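Local coordinates for protein similar to N-acetyltransferase (PDB 4MBU) that probably transfers an acetyl group from acetyl-coenzyme A to the amine of an acceptor substrate, as a Gcn5-related N-acetyltransferase, at residues A8-N21 and T32-F45. Sequence-based numbering, arbitrary orientation.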
loop_
_atom_site.group_PDB
_atom_site.type_symbol
_atom_site.label_atom_id
_atom_site.label_comp_id
_atom_site.label_asym_id
_atom_site.label_seq_id
_atom_site.Cartn_x
_atom_site.Cartn_y
_atom_site.Cartn_z
ATOM N N ALA A 8 15.350 8.722 -27.859
ATOM C CA ALA A 8 14.893 10.055 -28.209
ATOM C C ALA A 8 16.013 10.795 -28.918
ATOM O O ALA A 8 17.198 10.506 -28.697
ATOM C CB ALA A 8 14.479 10.809 -26.966
ATOM N N LYS A 9 15.626 11.765 -29.743
ATOM C CA LYS A 9 16.555 12.645 -30.442
ATOM C C LYS A 9 16.138 14.102 -30.179
ATOM O O LYS A 9 15.037 14.348 -29.674
ATOM C CB LYS A 9 16.513 12.353 -31.947
ATOM C CG LYS A 9 16.684 10.882 -32.333
ATOM C CD LYS A 9 18.154 10.478 -32.432
ATOM C CE LYS A 9 18.818 11.035 -33.686
ATOM N NZ LYS A 9 18.219 10.529 -34.952
ATOM N N LYS A 10 16.995 15.060 -30.532
ATOM C CA LYS A 10 16.698 16.478 -30.302
ATOM C C LYS A 10 15.362 16.904 -30.919
ATOM O O LYS A 10 14.576 17.640 -30.312
ATOM C CB LYS A 10 17.828 17.355 -30.850
ATOM C CG LYS A 10 19.059 17.445 -29.966
ATOM C CD LYS A 10 20.150 18.284 -30.637
ATOM C CE LYS A 10 21.402 18.420 -29.758
ATOM N NZ LYS A 10 22.174 17.147 -29.581
ATOM N N GLU A 11 15.099 16.410 -32.124
ATOM C CA GLU A 11 13.868 16.725 -32.845
ATOM C C GLU A 11 12.604 16.228 -32.134
ATOM O O GLU A 11 11.489 16.570 -32.536
ATOM C CB GLU A 11 13.912 16.177 -34.281
ATOM C CG GLU A 11 14.969 15.096 -34.535
ATOM C CD GLU A 11 16.376 15.661 -34.695
ATOM O OE1 GLU A 11 17.338 14.997 -34.249
ATOM O OE2 GLU A 11 16.521 16.766 -35.270
ATOM N N ASP A 12 12.776 15.436 -31.078
ATOM C CA ASP A 12 11.641 14.951 -30.299
ATOM C C ASP A 12 11.256 15.919 -29.167
ATOM O O ASP A 12 10.128 15.884 -28.662
ATOM C CB ASP A 12 11.964 13.573 -29.710
ATOM C CG ASP A 12 12.228 12.522 -30.775
ATOM O OD1 ASP A 12 11.625 12.595 -31.867
ATOM O OD2 ASP A 12 13.042 11.610 -30.507
ATOM N N LEU A 13 12.196 16.786 -28.790
ATOM C CA LEU A 13 12.074 17.562 -27.552
ATOM C C LEU A 13 10.778 18.374 -27.430
ATOM O O LEU A 13 10.118 18.366 -26.378
ATOM C CB LEU A 13 13.321 18.430 -27.324
ATOM C CG LEU A 13 14.590 17.623 -27.028
ATOM C CD1 LEU A 13 15.784 18.523 -26.799
ATOM C CD2 LEU A 13 14.406 16.711 -25.816
ATOM N N ASN A 14 10.382 19.042 -28.507
ATOM C CA ASN A 14 9.154 19.829 -28.462
ATOM C C ASN A 14 7.974 18.956 -28.052
ATOM O O ASN A 14 7.252 19.296 -27.104
ATOM C CB ASN A 14 8.901 20.541 -29.789
ATOM C CG ASN A 14 9.808 21.739 -29.975
ATOM O OD1 ASN A 14 10.814 21.667 -30.677
ATOM N ND2 ASN A 14 9.463 22.847 -29.330
ATOM N N ALA A 15 7.836 17.798 -28.705
ATOM C CA ALA A 15 6.757 16.864 -28.371
ATOM C C ALA A 15 6.897 16.481 -26.907
ATOM O O ALA A 15 5.941 16.580 -26.121
ATOM C CB ALA A 15 6.832 15.632 -29.254
ATOM N N ILE A 16 8.122 16.120 -26.526
ATOM C CA ILE A 16 8.387 15.703 -25.153
ATOM C C ILE A 16 7.955 16.831 -24.226
ATOM O O ILE A 16 7.196 16.604 -23.270
ATOM C CB ILE A 16 9.873 15.294 -24.947
ATOM C CG1 ILE A 16 10.104 13.889 -25.526
ATOM C CG2 ILE A 16 10.261 15.327 -23.467
ATOM C CD1 ILE A 16 11.570 13.488 -25.675
ATOM N N LEU A 17 8.357 18.056 -24.563
ATOM C CA LEU A 17 8.049 19.195 -23.699
ATOM C C LEU A 17 6.544 19.265 -23.462
ATOM O O LEU A 17 6.094 19.343 -22.310
ATOM C CB LEU A 17 8.573 20.504 -24.297
ATOM C CG LEU A 17 8.372 21.772 -23.456
ATOM C CD1 LEU A 17 9.105 21.677 -22.151
ATOM C CD2 LEU A 17 8.823 23.007 -24.212
ATOM N N ALA A 18 5.770 19.150 -24.540
ATOM C CA ALA A 18 4.328 19.331 -24.427
ATOM C C ALA A 18 3.801 18.323 -23.426
ATOM O O ALA A 18 3.104 18.688 -22.463
ATOM C CB ALA A 18 3.650 19.159 -25.777
ATOM N N ILE A 19 4.205 17.066 -23.618
ATOM C CA ILE A 19 3.705 15.986 -22.780
ATOM C C ILE A 19 4.005 16.342 -21.321
ATOM O O ILE A 19 3.098 16.368 -20.477
ATOM C CB ILE A 19 4.342 14.625 -23.170
ATOM C CG1 ILE A 19 3.971 14.248 -24.608
ATOM C CG2 ILE A 19 3.899 13.528 -22.224
ATOM C CD1 ILE A 19 4.620 12.927 -25.074
ATOM N N TYR A 20 5.260 16.713 -21.061
ATOM C CA TYR A 20 5.712 16.991 -19.703
ATOM C C TYR A 20 4.885 18.126 -19.143
ATOM O O TYR A 20 4.352 18.022 -18.038
ATOM C CB TYR A 20 7.194 17.361 -19.700
ATOM C CG TYR A 20 7.856 17.425 -18.333
ATOM C CD1 TYR A 20 8.105 16.269 -17.599
ATOM C CD2 TYR A 20 8.285 18.639 -17.805
ATOM C CE1 TYR A 20 8.749 16.330 -16.362
ATOM C CE2 TYR A 20 8.925 18.712 -16.585
ATOM C CZ TYR A 20 9.151 17.556 -15.865
ATOM O OH TYR A 20 9.791 17.641 -14.654
ATOM N N ASN A 21 4.724 19.188 -19.927
ATOM C CA ASN A 21 4.031 20.356 -19.395
ATOM C C ASN A 21 2.565 20.063 -19.121
ATOM O O ASN A 21 2.001 20.592 -18.161
ATOM C CB ASN A 21 4.200 21.582 -20.298
ATOM C CG ASN A 21 5.521 22.282 -20.076
ATOM O OD1 ASN A 21 6.153 22.117 -19.028
ATOM N ND2 ASN A 21 5.946 23.080 -21.056
ATOM N N THR A 32 5.815 19.704 -9.707
ATOM C CA THR A 32 6.285 21.001 -10.192
ATOM C C THR A 32 5.050 21.864 -10.421
ATOM O O THR A 32 3.965 21.339 -10.677
ATOM C CB THR A 32 7.080 20.837 -11.499
ATOM O OG1 THR A 32 8.250 20.049 -11.247
ATOM C CG2 THR A 32 7.526 22.192 -12.070
ATOM N N TYR A 33 5.188 23.180 -10.313
ATOM C CA TYR A 33 4.041 24.052 -10.511
ATOM C C TYR A 33 4.037 24.717 -11.886
ATOM O O TYR A 33 2.998 24.756 -12.546
ATOM C CB TYR A 33 3.978 25.118 -9.413
ATOM C CG TYR A 33 3.944 24.574 -8.001
ATOM C CD1 TYR A 33 2.842 23.877 -7.526
ATOM C CD2 TYR A 33 5.011 24.782 -7.133
ATOM C CE1 TYR A 33 2.809 23.385 -6.210
ATOM C CE2 TYR A 33 4.990 24.294 -5.832
ATOM C CZ TYR A 33 3.885 23.598 -5.378
ATOM O OH TYR A 33 3.859 23.127 -4.077
ATOM N N LYS A 34 5.197 25.234 -12.301
ATOM C CA LYS A 34 5.325 26.031 -13.524
ATOM C C LYS A 34 5.745 25.193 -14.727
ATOM O O LYS A 34 6.605 24.314 -14.601
ATOM C CB LYS A 34 6.370 27.135 -13.329
ATOM C CG LYS A 34 5.967 28.250 -12.369
ATOM C CD LYS A 34 7.150 29.189 -12.115
ATOM C CE LYS A 34 6.850 30.236 -11.037
ATOM N NZ LYS A 34 5.979 31.354 -11.515
ATOM N N PRO A 35 5.166 25.487 -15.904
ATOM C CA PRO A 35 5.558 24.793 -17.137
ATOM C C PRO A 35 7.056 24.952 -17.383
ATOM O O PRO A 35 7.625 26.001 -17.063
ATOM C CB PRO A 35 4.771 25.530 -18.222
ATOM C CG PRO A 35 3.601 26.122 -17.507
ATOM C CD PRO A 35 4.109 26.488 -16.140
ATOM N N GLN A 36 7.681 23.908 -17.914
ATOM C CA GLN A 36 9.100 23.924 -18.236
ATOM C C GLN A 36 9.285 24.646 -19.569
ATOM O O GLN A 36 8.385 24.644 -20.413
ATOM C CB GLN A 36 9.610 22.482 -18.347
ATOM C CG GLN A 36 11.118 22.336 -18.519
ATOM C CD GLN A 36 11.556 20.884 -18.607
ATOM O OE1 GLN A 36 10.994 20.099 -19.374
ATOM N NE2 GLN A 36 12.565 20.520 -17.820
ATOM N N THR A 37 10.441 25.272 -19.759
ATOM C CA THR A 37 10.741 25.951 -21.021
ATOM C C THR A 37 11.506 25.022 -21.962
ATOM O O THR A 37 12.043 23.994 -21.538
ATOM C CB THR A 37 11.559 27.238 -20.804
ATOM O OG1 THR A 37 12.849 26.901 -20.278
ATOM C CG2 THR A 37 10.841 28.184 -19.844
ATOM N N ILE A 38 11.570 25.385 -23.238
ATOM C CA ILE A 38 12.258 24.542 -24.212
ATOM C C ILE A 38 13.780 24.498 -23.981
ATOM O O ILE A 38 14.421 23.473 -24.231
ATOM C CB ILE A 38 11.895 24.948 -25.660
ATOM C CG1 ILE A 38 12.620 24.062 -26.682
ATOM C CG2 ILE A 38 12.164 26.437 -25.880
ATOM C CD1 ILE A 38 12.158 22.611 -26.666
ATOM N N ASP A 39 14.347 25.591 -23.474
ATOM C CA ASP A 39 15.776 25.627 -23.154
ATOM C C ASP A 39 16.116 24.715 -21.973
ATOM O O ASP A 39 17.161 24.059 -21.959
ATOM C CB ASP A 39 16.234 27.057 -22.842
ATOM C CG ASP A 39 16.088 27.997 -24.028
ATOM O OD1 ASP A 39 15.932 27.511 -25.170
ATOM O OD2 ASP A 39 16.140 29.229 -23.809
ATOM N N GLU A 40 15.235 24.697 -20.977
ATOM C CA GLU A 40 15.404 23.810 -19.833
ATOM C C GLU A 40 15.366 22.356 -20.297
ATOM O O GLU A 40 16.183 21.531 -19.875
ATOM C CB GLU A 40 14.323 24.090 -18.777
ATOM C CG GLU A 40 14.594 25.340 -17.941
ATOM C CD GLU A 40 13.356 25.878 -17.244
ATOM O OE1 GLU A 40 12.232 25.545 -17.671
ATOM O OE2 GLU A 40 13.508 26.646 -16.269
ATOM N N ARG A 41 14.434 22.056 -21.195
ATOM C CA ARG A 41 14.302 20.708 -21.729
ATOM C C ARG A 41 15.531 20.311 -22.569
ATOM O O ARG A 41 16.016 19.172 -22.482
ATOM C CB ARG A 41 12.990 20.580 -22.514
ATOM C CG ARG A 41 12.722 19.213 -23.123
ATOM C CD ARG A 41 12.833 18.070 -22.118
ATOM N NE ARG A 41 11.931 18.184 -20.972
ATOM C CZ ARG A 41 11.666 17.186 -20.130
ATOM N NH1 ARG A 41 12.223 15.996 -20.313
ATOM N NH2 ARG A 41 10.846 17.372 -19.101
ATOM N N ILE A 42 16.062 21.259 -23.338
ATOM C CA ILE A 42 17.247 20.994 -24.151
ATOM C C ILE A 42 18.472 20.763 -23.266
ATOM O O ILE A 42 19.288 19.872 -23.535
ATOM C CB ILE A 42 17.505 22.125 -25.173
ATOM C CG1 ILE A 42 16.401 22.136 -26.233
ATOM C CG2 ILE A 42 18.850 21.939 -25.853
ATOM C CD1 ILE A 42 16.316 23.435 -27.032
ATOM N N ALA A 43 18.590 21.553 -22.201
ATOM C CA ALA A 43 19.676 21.370 -21.239
ATOM C C ALA A 43 19.566 19.993 -20.576
ATOM O O ALA A 43 20.572 19.310 -20.350
ATOM C CB ALA A 43 19.655 22.472 -20.188
ATOM N N TRP A 44 18.332 19.602 -20.259
ATOM C CA TRP A 44 18.041 18.284 -19.695
ATOM C C TRP A 44 18.533 17.175 -20.630
ATOM O O TRP A 44 19.248 16.264 -20.208
ATOM C CB TRP A 44 16.535 18.171 -19.422
ATOM C CG TRP A 44 16.010 16.794 -19.078
ATOM C CD1 TRP A 44 15.902 16.232 -17.831
ATOM C CD2 TRP A 44 15.479 15.830 -19.995
ATOM N NE1 TRP A 44 15.342 14.975 -17.924
ATOM C CE2 TRP A 44 15.079 14.705 -19.244
ATOM C CE3 TRP A 44 15.317 15.805 -21.385
ATOM C CZ2 TRP A 44 14.526 13.572 -19.836
ATOM C CZ3 TRP A 44 14.759 14.684 -21.969
ATOM C CH2 TRP A 44 14.373 13.581 -21.198
ATOM N N PHE A 45 18.172 17.282 -21.905
ATOM C CA PHE A 45 18.593 16.327 -22.931
ATOM C C PHE A 45 20.116 16.249 -23.075
ATOM O O PHE A 45 20.692 15.154 -23.149
ATOM C CB PHE A 45 17.956 16.685 -24.277
ATOM C CG PHE A 45 18.326 15.750 -25.395
ATOM C CD1 PHE A 45 17.647 14.555 -25.568
ATOM C CD2 PHE A 45 19.338 16.074 -26.286
ATOM C CE1 PHE A 45 17.974 13.689 -26.602
ATOM C CE2 PHE A 45 19.669 15.215 -27.321
ATOM C CZ PHE A 45 18.987 14.019 -27.475
#
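N21 holds the backbone of Q36 with both polar atoms of its side-chain amide: N21 OD1 accepts from Q36 N (2.6 Å), and N21 ND2 donates nearly straight to Q36 O (3.0 Å, N-H...O 169°), in the carbonyl plane and on a lone pair. Just beyond, T37 and E40 form the capping box at the N-terminus of helix 38-50. The extended Q36 side chain brings OE1 to R41, which holds this one oxygen side-on with NE and NH2 (both 2.7 Å), fixing the guanidinium. R41 NH2 also lies over the centre of the Y20 ring, a cation-pi contact with R41 CZ 4.4 Å from the ring centroid; the two planes are steeply inclined. I16 CG2 covers one guanidinium face. Knobs-into-holes packing adds L13 among I38, R41, I42 and F45, L13 CD1 lying 3.7 Å from I42 CG1, and R41 among L13, I16, L17 and Y20. With CG anti to its backbone N (chi1 -180°), F45 lies against residues 8-10, where K10 CG meets F45 CE2 at 3.5 Å. Y20 and T32 also pack on W76 of the second subunit. The axes of segments 13-21 and 38-45 cross at 113°, 10.0 Å apart at closest approach, joining the first two helices of the GNAT fold, which follow strand 3-7 and precede strand 55-60 in the chain; I16 and R41 rest on F67 of the sheet.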